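Local coordinates for ATP-dependent DNA ligase (Mycobacterium tuberculosis, PDB 6NHX), which seals breaks in double-stranded DNA using ATP, and probably works with Ku in non-homologous end joining, at residues Glu250-Val255 against Ile265-Pro270. The protein carries 1 engineered substitution. Sequence-based numbering, arbitrary orientation.
Sequences ESPFDV and ITYVKP
CB of S251 sits over one face of the phenol ring of Y267 in the OB-fold domain of the ligase, where the loop after strand 247-248 passes beside strand 266-268, its antiparallel neighbour in the sheet. This CB lies 3.8 Å from the centroid of the Y267 ring and only 14° off its normal, a CH-pi contact over the middle of the face. The opposite face carries CG2 of I265, displaced toward the rim, which leaves the ring clamped between the serine and a residue of its own segment. P252 follows along the same ring obliquely, CD standing 3.7 Å from CD1 of Y267. Its CG rests on the carbonyl O of V268, and its CB packs 4.0 Å from CG of P270. L221 of strand 220-228 touches P252, F253 and P270, so the contact lies against that strand of the OB-fold sheet. The F253 ring crosses that of Y267 obliquely: CE1 of Y267 lies at the phenyl edge, near its plane, 4.1 Å from CD2 of F253. No direct hydrogen bond spans the segments; two waters do this work. One donates to both O of E250 and O of V268, bridging the two backbones. OG of S251, anti to its own backbone N (chi1 171°), accepts from N of F253 in an ST turn, a nearly straight bond of 3.2 Å. The second water bridges the hydroxyls, 2.7 Å from OG of S251 and 2.7 Å from OH of Y267.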
loop_
_atom_site.group_PDB
_atom_site.type_symbol
_atom_site.label_atom_id
_atom_site.label_comp_id
_atom_site.label_asym_id
_atom_site.label_seq_id
_atom_site.Cartn_x
_atom_site.Cartn_y
_atom_site.Cartn_z
ATOM N N GLU A 250 9.214 -4.205 30.639
ATOM C CA GLU A 250 9.468 -5.626 30.444
ATOM C C GLU A 250 9.797 -5.874 28.977
ATOM O O GLU A 250 9.001 -5.547 28.091
ATOM C CB GLU A 250 8.255 -6.454 30.876
ATOM C CG GLU A 250 8.245 -7.891 30.347
ATOM C CD GLU A 250 7.779 -8.911 31.381
ATOM O OE1 GLU A 250 8.221 -8.828 32.547
ATOM O OE2 GLU A 250 6.974 -9.801 31.027
ATOM N N SER A 251 10.973 -6.430 28.720
ATOM C CA SER A 251 11.336 -6.778 27.362
ATOM C C SER A 251 10.447 -7.918 26.872
ATOM O O SER A 251 10.210 -8.884 27.608
ATOM C CB SER A 251 12.791 -7.236 27.306
ATOM O OG SER A 251 13.061 -7.762 26.018
ATOM N N PRO A 252 9.936 -7.835 25.647
ATOM C CA PRO A 252 9.137 -8.930 25.087
ATOM C C PRO A 252 9.948 -9.991 24.363
ATOM O O PRO A 252 9.365 -10.958 23.859
ATOM C CB PRO A 252 8.234 -8.188 24.094
ATOM C CG PRO A 252 9.113 -7.083 23.580
ATOM C CD PRO A 252 9.911 -6.631 24.783
ATOM N N PHE A 253 11.265 -9.847 24.313
ATOM C CA PHE A 253 12.098 -10.746 23.527
ATOM C C PHE A 253 12.438 -12.009 24.310
ATOM O O PHE A 253 12.486 -12.003 25.538
ATOM C CB PHE A 253 13.366 -10.017 23.087
ATOM C CG PHE A 253 13.086 -8.901 22.129
ATOM C CD1 PHE A 253 12.881 -9.173 20.791
ATOM C CD2 PHE A 253 12.991 -7.585 22.578
ATOM C CE1 PHE A 253 12.586 -8.155 19.899
ATOM C CE2 PHE A 253 12.687 -6.554 21.686
ATOM C CZ PHE A 253 12.507 -6.841 20.351
ATOM N N ASP A 254 12.655 -13.102 23.569
ATOM C CA ASP A 254 12.933 -14.394 24.191
ATOM C C ASP A 254 14.338 -14.516 24.770
ATOM O O ASP A 254 14.591 -15.448 25.535
ATOM C CB ASP A 254 12.605 -15.564 23.241
ATOM C CG ASP A 254 13.582 -15.710 22.091
ATOM O OD1 ASP A 254 14.375 -14.789 21.820
ATOM O OD2 ASP A 254 13.552 -16.777 21.441
ATOM N N VAL A 255 15.246 -13.619 24.409
ATOM C CA VAL A 255 16.603 -13.533 24.941
ATOM C C VAL A 255 16.828 -12.046 25.190
ATOM O O VAL A 255 16.456 -11.240 24.326
ATOM C CB VAL A 255 17.611 -14.073 23.912
ATOM C CG1 VAL A 255 19.017 -13.700 24.304
ATOM C CG2 VAL A 255 17.495 -15.602 23.795
ATOM N N ILE A 265 16.838 2.005 24.359
ATOM C CA ILE A 265 15.586 1.404 23.920
ATOM C C ILE A 265 14.460 1.719 24.897
ATOM O O ILE A 265 14.656 1.795 26.114
ATOM C CB ILE A 265 15.757 -0.112 23.703
ATOM C CG1 ILE A 265 14.668 -0.643 22.777
ATOM C CG2 ILE A 265 15.736 -0.864 25.035
ATOM C CD1 ILE A 265 14.795 -2.131 22.523
ATOM N N THR A 266 13.270 1.933 24.344
ATOM C CA THR A 266 12.020 1.871 25.086
ATOM C C THR A 266 11.304 0.611 24.619
ATOM O O THR A 266 11.007 0.475 23.426
ATOM C CB THR A 266 11.162 3.101 24.789
ATOM O OG1 THR A 266 11.901 4.281 25.126
ATOM C CG2 THR A 266 9.874 3.064 25.614
ATOM N N TYR A 267 11.045 -0.307 25.551
ATOM C CA TYR A 267 10.331 -1.530 25.197
ATOM C C TYR A 267 8.837 -1.262 25.090
ATOM O O TYR A 267 8.302 -0.357 25.741
ATOM C CB TYR A 267 10.578 -2.625 26.240
ATOM C CG TYR A 267 11.984 -3.184 26.204
ATOM C CD1 TYR A 267 12.423 -3.911 25.103
ATOM C CD2 TYR A 267 12.867 -2.948 27.236
ATOM C CE1 TYR A 267 13.700 -4.401 25.039
ATOM C CE2 TYR A 267 14.152 -3.444 27.183
ATOM C CZ TYR A 267 14.557 -4.161 26.071
ATOM O OH TYR A 267 15.843 -4.664 26.007
ATOM N N VAL A 268 8.165 -2.048 24.248
ATOM C CA VAL A 268 6.717 -1.972 24.112
ATOM C C VAL A 268 6.101 -3.355 24.249
ATOM O O VAL A 268 6.739 -4.384 23.977
ATOM C CB VAL A 268 6.270 -1.296 22.800
ATOM C CG1 VAL A 268 6.634 0.191 22.842
ATOM C CG2 VAL A 268 6.885 -1.985 21.594
ATOM N N LYS A 269 4.852 -3.375 24.701
ATOM C CA LYS A 269 4.067 -4.592 24.619
ATOM C C LYS A 269 3.990 -5.022 23.152
ATOM O O LYS A 269 3.857 -4.171 22.264
ATOM C CB LYS A 269 2.667 -4.347 25.184
ATOM C CG LYS A 269 2.654 -4.093 26.695
ATOM N N PRO A 270 4.122 -6.321 22.870
ATOM C CA PRO A 270 4.258 -6.807 21.482
ATOM C C PRO A 270 2.921 -6.884 20.765
ATOM O O PRO A 270 2.450 -7.958 20.369
ATOM C CB PRO A 270 4.904 -8.188 21.686
ATOM C CG PRO A 270 4.407 -8.639 23.024
ATOM C CD PRO A 270 4.316 -7.385 23.867
HETATM O O HOH W 1 6.901 -6.090 26.305
HETATM O O HOH W 2 15.728 -7.364 26.037
#